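PDB 1YZY: 3-oxo-tetronate kinase from Haemophilus influenzae, which catalyses the ATP-dependent phosphorylation of 3-oxo-tetronate to 3-oxo-tetronate 4-phosphate, a sugar-acid kinase reaction of carbohydrate metabolism. Local coordinates for residues N56-Q61 with K90-P95; I46-R51 with E60-A65. All coordinates share one frame; numbering follows the deposited sequence.

In the fold
Both contacts belong to the sugar-binding N-terminal domain and share helix 55-71, whose consecutive turns serve different neighbours; their centres lie about 9 Å apart. Contact 2 is the more deeply placed: residues 46-51, the end of a strand and the loop after it, lie against residues 60-65, with aliphatic side chains on the strand side and a water-bridged serine pair beside them. Contact 1, smaller and only partly buried, sets residues 56-61 against residues 90-95, the turn before helix 93-104 and its first residues; here a methyl group lies on an amide and an isoleucine meets a proline. The two meet where N92 and A58 of contact 1 adjoin S50 of contact 2.

Contact 1: residues N56-Q61 with K90-P95; sequences NEAIEQ and KGNIGP
The methyl group of A58 lies over the flat face of the N92 side-chain amide, so the two touch without any polar bond between them. CB of A58 is 3.8 Å from ND2 of N92 and almost as near to the amide carbon CG and to N92 CB, while OD1 stands further off; the methyl thus rests on the face, shifted to the nitrogen side. Alanine suits this place because its short side chain allows the helix to come close to the turn, with the CA atoms of A58 and N92 6.8 Å apart. Beside this pair, I59 meets P95. The isoleucine touches through the end of its longer branch, CD1 approaching CB of the proline ring at 3.9 Å, and the two side chains cross at about a right angle. CB of I59 does not itself point at the turn; with CG1 turned beside the backbone N (chi1 -66°) and CD1 extended beyond it (chi2 177°), the branch reaches across. P95 fits early in its helix, where a residue without an N-H costs little, and it offers a rigid apolar surface to the isoleucine. In the second shell, N92 ND2 makes weak hydrogen bonds to the backbone oxygens of S50 and N53, which help to set the amide whose face receives A58. V55, one turn before I59, touches both N92 and P95, and Q159 OE1 is hydrogen-bonded to the backbone N of G94. The early turns of helix 55-71 thus pack against the turn and first residues of the next helix, 93-104, in the alpha/beta sugar-binding domain, away from the residues thought, by similarity to relatives, to bind ATP.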
ATOM      1  N   ASN A  56     -20.045   6.187  10.013  1.00 29.79           N
ATOM      2  CA  ASN A  56     -20.048   7.645   9.868  1.00 33.41           C
ATOM      3  C   ASN A  56     -18.660   8.255   9.918  1.00 27.72           C
ATOM      4  O   ASN A  56     -18.451   9.382   9.469  1.00 30.54           O
ATOM      5  CB  ASN A  56     -20.999   8.316  10.852  1.00 41.40           C
ATOM      6  CG  ASN A  56     -22.362   8.579  10.237  1.00 49.40           C
ATOM      7  OD1 ASN A  56     -22.567   9.585   9.544  1.00 56.73           O
ATOM      8  ND2 ASN A  56     -23.293   7.651  10.443  1.00 48.88           N
ATOM      9  N   GLU A  57     -17.721   7.513  10.494  1.00 25.36           N
ATOM     10  CA  GLU A  57     -16.332   7.943  10.548  1.00 28.04           C
ATOM     11  C   GLU A  57     -15.747   7.736   9.148  1.00 25.02           C
ATOM     12  O   GLU A  57     -15.164   8.653   8.564  1.00 24.58           O
ATOM     13  CB  GLU A  57     -15.554   7.113  11.567  1.00 32.49           C
ATOM     14  CG  GLU A  57     -15.670   7.614  12.992  1.00 41.30           C
ATOM     15  CD  GLU A  57     -14.980   6.703  13.986  1.00 46.92           C
ATOM     16  OE1 GLU A  57     -13.878   6.186  13.665  1.00 43.29           O
ATOM     17  OE2 GLU A  57     -15.557   6.501  15.082  1.00 43.41           O
ATOM     18  N   ALA A  58     -15.932   6.531   8.611  1.00 24.56           N
ATOM     19  CA  ALA A  58     -15.461   6.183   7.268  1.00 25.73           C
ATOM     20  C   ALA A  58     -15.966   7.204   6.251  1.00 21.43           C
ATOM     21  O   ALA A  58     -15.218   7.663   5.397  1.00 29.48           O
ATOM     22  CB  ALA A  58     -15.934   4.796   6.896  1.00 19.87           C
ATOM     23  N   ILE A  59     -17.239   7.574   6.356  1.00 21.27           N
ATOM     24  CA  ILE A  59     -17.819   8.554   5.450  1.00 22.62           C
ATOM     25  C   ILE A  59     -17.164   9.924   5.609  1.00 22.60           C
ATOM     26  O   ILE A  59     -16.835  10.577   4.613  1.00 24.77           O
ATOM     27  CB  ILE A  59     -19.353   8.674   5.658  1.00 21.26           C
ATOM     28  CG1 ILE A  59     -20.029   7.361   5.263  1.00 24.90           C
ATOM     29  CG2 ILE A  59     -19.933   9.829   4.836  1.00 24.18           C
ATOM     30  CD1 ILE A  59     -21.526   7.344   5.485  1.00 26.25           C
ATOM     31  N   GLU A  60     -17.004  10.380   6.851  1.00 26.01           N
ATOM     32  CA  GLU A  60     -16.398  11.687   7.097  1.00 23.74           C
ATOM     33  C   GLU A  60     -14.945  11.746   6.648  1.00 18.19           C
ATOM     34  O   GLU A  60     -14.518  12.720   6.043  1.00 20.13           O
ATOM     35  CB  GLU A  60     -16.509  12.069   8.573  1.00 28.94           C
ATOM     36  CG  GLU A  60     -16.028  13.493   8.889  1.00 41.73           C
ATOM     37  CD  GLU A  60     -16.783  14.577   8.114  1.00 53.56           C
ATOM     38  OE1 GLU A  60     -17.957  14.354   7.731  1.00 59.78           O
ATOM     39  OE2 GLU A  60     -16.199  15.663   7.892  1.00 54.24           O
ATOM     40  N   GLN A  61     -14.189  10.704   6.965  1.00 15.29           N
ATOM     41  CA  GLN A  61     -12.782  10.618   6.593  1.00 19.98           C
ATOM     42  C   GLN A  61     -12.599  10.601   5.082  1.00 14.68           C
ATOM     43  O   GLN A  61     -11.714  11.278   4.543  1.00 17.13           O
ATOM     44  CB  GLN A  61     -12.171   9.368   7.218  1.00 16.58           C
ATOM     45  CG  GLN A  61     -12.235   9.387   8.745  1.00 23.31           C
ATOM     46  CD  GLN A  61     -11.950   8.039   9.391  1.00 32.62           C
ATOM     47  OE1 GLN A  61     -11.686   7.042   8.715  1.00 32.64           O
ATOM     48  NE2 GLN A  61     -11.999   8.010  10.717  1.00 37.26           N
ATOM     49  N   LYS A  90     -23.537  -3.237   6.508  1.00 32.41           N
ATOM     50  CA  LYS A  90     -23.256  -1.851   6.868  1.00 36.76           C
ATOM     51  C   LYS A  90     -21.879  -1.558   6.330  1.00 39.97           C
ATOM     52  O   LYS A  90     -21.440  -0.426   6.494  1.00 45.38           O
ATOM     53  CB  LYS A  90     -23.084  -1.747   8.382  1.00 40.87           C
ATOM     54  CG  LYS A  90     -24.419  -1.830   9.128  1.00 49.19           C
ATOM     55  CD  LYS A  90     -24.292  -2.385  10.544  1.00 57.47           C
ATOM     56  CE  LYS A  90     -24.141  -3.902  10.537  1.00 67.59           C
ATOM     57  NZ  LYS A  90     -24.322  -4.491  11.894  1.00 70.67           N
ATOM     58  N   GLY A  91     -21.229  -2.539   5.698  1.00 43.62           N
ATOM     59  CA  GLY A  91     -19.901  -2.430   5.110  1.00 37.20           C
ATOM     60  C   GLY A  91     -19.855  -1.179   4.288  1.00 42.99           C
ATOM     61  O   GLY A  91     -20.562  -1.016   3.299  1.00 54.53           O
ATOM     62  N   ASN A  92     -18.962  -0.332   4.761  1.00 32.05           N
ATOM     63  CA  ASN A  92     -18.683   1.030   4.300  1.00 23.92           C
ATOM     64  C   ASN A  92     -18.466   1.228   2.809  1.00 19.45           C
ATOM     65  O   ASN A  92     -18.363   2.365   2.350  1.00 15.89           O
ATOM     66  CB  ASN A  92     -17.455   1.565   5.034  1.00 20.04           C
ATOM     67  CG  ASN A  92     -17.654   1.286   6.525  1.00 16.03           C
ATOM     68  OD1 ASN A  92     -18.785   1.221   7.011  1.00 21.74           O
ATOM     69  ND2 ASN A  92     -16.555   1.106   7.247  1.00 16.48           N
ATOM     70  N   ILE A  93     -18.329   0.145   2.046  1.00 14.77           N
ATOM     71  CA  ILE A  93     -18.085   0.299   0.604  1.00 14.91           C
ATOM     72  C   ILE A  93     -19.243   1.080  -0.027  1.00 16.85           C
ATOM     73  O   ILE A  93     -19.029   2.094  -0.695  1.00 16.85           O
ATOM     74  CB  ILE A  93     -17.897  -1.068  -0.104  1.00 20.63           C
ATOM     75  CG1 ILE A  93     -16.585  -1.707   0.348  1.00 10.85           C
ATOM     76  CG2 ILE A  93     -17.898  -0.904  -1.630  1.00 12.48           C
ATOM     77  CD1 ILE A  93     -16.421  -3.130  -0.131  1.00 14.99           C
ATOM     78  N   GLY A  94     -20.468   0.628   0.236  1.00 14.73           N
ATOM     79  CA  GLY A  94     -21.654   1.286  -0.295  1.00 16.49           C
ATOM     80  C   GLY A  94     -21.872   2.688   0.238  1.00 11.84           C
ATOM     81  O   GLY A  94     -22.116   3.620  -0.533  1.00 19.46           O
ATOM     82  N   PRO A  95     -21.884   2.856   1.569  1.00 14.63           N
ATOM     83  CA  PRO A  95     -22.078   4.180   2.170  1.00 13.29           C
ATOM     84  C   PRO A  95     -21.066   5.213   1.654  1.00 17.20           C
ATOM     85  O   PRO A  95     -21.432   6.350   1.347  1.00 17.17           O
ATOM     86  CB  PRO A  95     -21.866   3.895   3.648  1.00 13.31           C
ATOM     87  CG  PRO A  95     -22.456   2.500   3.791  1.00 12.76           C
ATOM     88  CD  PRO A  95     -21.874   1.801   2.603  1.00 15.39           C
TER

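Contact 2: residues I46-R51 with E60-A65; sequences ISLKSR and EQSLRA
S62 OG is held from two directions: it bonds to the backbone oxygen of A58, one turn earlier in its helix, and it accepts a hydrogen bond of 3.0 Å from the water numbered 1. The same water lies 3.0 Å from S50 OG, so it links the loop after the strand to the helix. With OG between its backbone N and carbonyl carbon (chi1 52°), S50 turns the hydroxyl to the water while its CB faces the helix and meets the amide oxygen OE1 of Q61 at 4.0 Å. Small hydroxyl side chains suit this spot, since each buried serine can reach the water lying between loop and helix. Next to the bridge, L48 divides its two methyls: CD1 lies 4.0 Å from S62 OG, and CD2 lies alongside the aliphatic CB of Q61 at 4.3 Å. This is the usual design of an alpha/beta domain, a helix laid along the face of the strand it follows: I46, and L48 just past the strand end, point to helix 55-71, whereas S47 between them touches F9 and A12 of helix 9-20. Further along, I46 meets A65. Its CG1 is beside the backbone N and its chain is extended (chi1 -68°, chi2 -178°), bringing CD1 over the alanine to lie 3.8 Å from A65 CB and 3.6 Å from A65 O. Branched I46 also lays CG2 on the same methyl, and the small size of A65 lets the strand end come near; W68 and L69, further along the same helix, also touch I46.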
ATOM      1  N   ILE A  46      -4.447   8.390  -0.724  1.00 15.16           N
ATOM      2  CA  ILE A  46      -4.587   8.655   0.709  1.00 16.24           C
ATOM      3  C   ILE A  46      -5.013   7.370   1.416  1.00 17.48           C
ATOM      4  O   ILE A  46      -6.053   6.796   1.115  1.00 18.85           O
ATOM      5  CB  ILE A  46      -5.587   9.803   1.019  1.00 17.67           C
ATOM      6  CG1 ILE A  46      -5.018  11.131   0.528  1.00 18.07           C
ATOM      7  CG2 ILE A  46      -5.854   9.894   2.535  1.00 10.83           C
ATOM      8  CD1 ILE A  46      -5.904  12.311   0.820  1.00 24.01           C
ATOM      9  N   SER A  47      -4.149   6.895   2.303  1.00 20.96           N
ATOM     10  CA  SER A  47      -4.360   5.681   3.083  1.00 20.39           C
ATOM     11  C   SER A  47      -5.169   5.956   4.353  1.00 23.32           C
ATOM     12  O   SER A  47      -4.801   6.815   5.165  1.00 17.22           O
ATOM     13  CB  SER A  47      -2.993   5.071   3.434  1.00 21.33           C
ATOM     14  OG  SER A  47      -2.970   4.484   4.724  1.00 32.54           O
ATOM     15  N   LEU A  48      -6.283   5.241   4.505  1.00 19.07           N
ATOM     16  CA  LEU A  48      -7.151   5.389   5.673  1.00 22.39           C
ATOM     17  C   LEU A  48      -7.260   4.068   6.433  1.00 22.70           C
ATOM     18  O   LEU A  48      -6.575   3.091   6.111  1.00 25.88           O
ATOM     19  CB  LEU A  48      -8.550   5.856   5.253  1.00 16.98           C
ATOM     20  CG  LEU A  48      -8.739   7.176   4.495  1.00 19.86           C
ATOM     21  CD1 LEU A  48     -10.158   7.251   3.945  1.00 20.51           C
ATOM     22  CD2 LEU A  48      -8.455   8.372   5.393  1.00 20.50           C
ATOM     23  N   LYS A  49      -8.065   4.073   7.491  1.00 20.38           N
ATOM     24  CA  LYS A  49      -8.311   2.882   8.304  1.00 27.82           C
ATOM     25  C   LYS A  49      -9.835   2.742   8.331  1.00 28.71           C
ATOM     26  O   LYS A  49     -10.437   2.501   9.380  1.00 26.62           O
ATOM     27  CB  LYS A  49      -7.790   3.084   9.737  1.00 33.92           C
ATOM     28  CG  LYS A  49      -6.278   3.299   9.888  1.00 39.38           C
ATOM     29  CD  LYS A  49      -5.925   3.638  11.345  1.00 46.33           C
ATOM     30  CE  LYS A  49      -4.474   4.102  11.517  1.00 44.61           C
ATOM     31  NZ  LYS A  49      -3.476   2.995  11.457  1.00 49.91           N
ATOM     32  N   SER A  50     -10.441   2.838   7.153  1.00 27.26           N
ATOM     33  CA  SER A  50     -11.887   2.797   7.014  1.00 19.91           C
ATOM     34  C   SER A  50     -12.471   1.534   6.379  1.00 23.20           C
ATOM     35  O   SER A  50     -13.484   1.639   5.685  1.00 25.83           O
ATOM     36  CB  SER A  50     -12.318   3.977   6.155  1.00 22.22           C
ATOM     37  OG  SER A  50     -11.570   4.004   4.951  1.00 21.04           O
ATOM     38  N   ARG A  51     -11.916   0.357   6.649  1.00 22.69           N
ATOM     39  CA  ARG A  51     -12.523  -0.849   6.089  1.00 24.86           C
ATOM     40  C   ARG A  51     -13.694  -1.364   6.940  1.00 29.85           C
ATOM     41  O   ARG A  51     -14.701  -1.841   6.397  1.00 27.17           O
ATOM     42  CB  ARG A  51     -11.469  -1.952   5.904  1.00 23.55           C
ATOM     43  CG  ARG A  51     -12.015  -3.219   5.231  1.00 27.83           C
ATOM     44  CD  ARG A  51     -11.039  -4.417   5.387  1.00 28.83           C
ATOM     45  NE  ARG A  51      -9.794  -4.387   4.618  1.00 33.57           N
ATOM     46  CZ  ARG A  51      -9.665  -3.881   3.395  1.00 26.42           C
ATOM     47  NH1 ARG A  51     -10.710  -3.349   2.760  1.00 46.43           N
ATOM     48  NH2 ARG A  51      -8.477  -3.875   2.810  1.00 35.48           N
ATOM     49  N   GLU A  60     -17.004  10.380   6.851  1.00 26.01           N
ATOM     50  CA  GLU A  60     -16.398  11.687   7.097  1.00 23.74           C
ATOM     51  C   GLU A  60     -14.945  11.746   6.648  1.00 18.19           C
ATOM     52  O   GLU A  60     -14.518  12.720   6.043  1.00 20.13           O
ATOM     53  CB  GLU A  60     -16.509  12.069   8.573  1.00 28.94           C
ATOM     54  CG  GLU A  60     -16.028  13.493   8.889  1.00 41.73           C
ATOM     55  CD  GLU A  60     -16.783  14.577   8.114  1.00 53.56           C
ATOM     56  OE1 GLU A  60     -17.957  14.354   7.731  1.00 59.78           O
ATOM     57  OE2 GLU A  60     -16.199  15.663   7.892  1.00 54.24           O
ATOM     58  N   GLN A  61     -14.189  10.704   6.965  1.00 15.29           N
ATOM     59  CA  GLN A  61     -12.782  10.618   6.593  1.00 19.98           C
ATOM     60  C   GLN A  61     -12.599  10.601   5.082  1.00 14.68           C
ATOM     61  O   GLN A  61     -11.714  11.278   4.543  1.00 17.13           O
ATOM     62  CB  GLN A  61     -12.171   9.368   7.218  1.00 16.58           C
ATOM     63  CG  GLN A  61     -12.235   9.387   8.745  1.00 23.31           C
ATOM     64  CD  GLN A  61     -11.950   8.039   9.391  1.00 32.62           C
ATOM     65  OE1 GLN A  61     -11.686   7.042   8.715  1.00 32.64           O
ATOM     66  NE2 GLN A  61     -11.999   8.010  10.717  1.00 37.26           N
ATOM     67  N   SER A  62     -13.430   9.810   4.410  1.00 18.52           N
ATOM     68  CA  SER A  62     -13.397   9.680   2.956  1.00 16.71           C
ATOM     69  C   SER A  62     -13.694  11.011   2.286  1.00 21.24           C
ATOM     70  O   SER A  62     -13.091  11.353   1.260  1.00 23.55           O
ATOM     71  CB  SER A  62     -14.398   8.618   2.495  1.00 15.00           C
ATOM     72  OG  SER A  62     -13.998   7.313   2.904  1.00 10.88           O
ATOM     73  N   LEU A  63     -14.637  11.753   2.856  1.00 18.78           N
ATOM     74  CA  LEU A  63     -15.008  13.059   2.335  1.00 19.41           C
ATOM     75  C   LEU A  63     -13.901  14.084   2.570  1.00 20.21           C
ATOM     76  O   LEU A  63     -13.778  15.064   1.831  1.00 25.66           O
ATOM     77  CB  LEU A  63     -16.308  13.522   2.982  1.00 19.87           C
ATOM     78  CG  LEU A  63     -17.555  12.780   2.494  1.00 23.70           C
ATOM     79  CD1 LEU A  63     -18.726  13.020   3.425  1.00 27.85           C
ATOM     80  CD2 LEU A  63     -17.879  13.223   1.077  1.00 26.80           C
ATOM     81  N   ARG A  64     -13.131  13.877   3.636  1.00 22.17           N
ATOM     82  CA  ARG A  64     -12.020  14.759   3.974  1.00 20.52           C
ATOM     83  C   ARG A  64     -10.862  14.482   3.034  1.00 17.18           C
ATOM     84  O   ARG A  64     -10.163  15.410   2.620  1.00 15.94           O
ATOM     85  CB  ARG A  64     -11.586  14.552   5.428  1.00 27.07           C
ATOM     86  CG  ARG A  64     -12.414  15.332   6.442  1.00 35.29           C
ATOM     87  CD  ARG A  64     -12.126  14.883   7.867  1.00 37.94           C
ATOM     88  NE  ARG A  64     -10.695  14.881   8.169  1.00 52.51           N
ATOM     89  CZ  ARG A  64     -10.065  13.921   8.845  1.00 54.45           C
ATOM     90  NH1 ARG A  64     -10.731  12.864   9.304  1.00 49.12           N
ATOM     91  NH2 ARG A  64      -8.757  14.012   9.062  1.00 46.88           N
ATOM     92  N   ALA A  65     -10.647  13.201   2.726  1.00 19.32           N
ATOM     93  CA  ALA A  65      -9.576  12.792   1.817  1.00 18.02           C
ATOM     94  C   ALA A  65      -9.847  13.386   0.443  1.00 18.43           C
ATOM     95  O   ALA A  65      -8.938  13.891  -0.220  1.00 20.24           O
ATOM     96  CB  ALA A  65      -9.495  11.278   1.733  1.00 10.41           C
TER
HETATM   97  O   HOH W   1     -13.005   4.548   2.416  1.00 27.65           O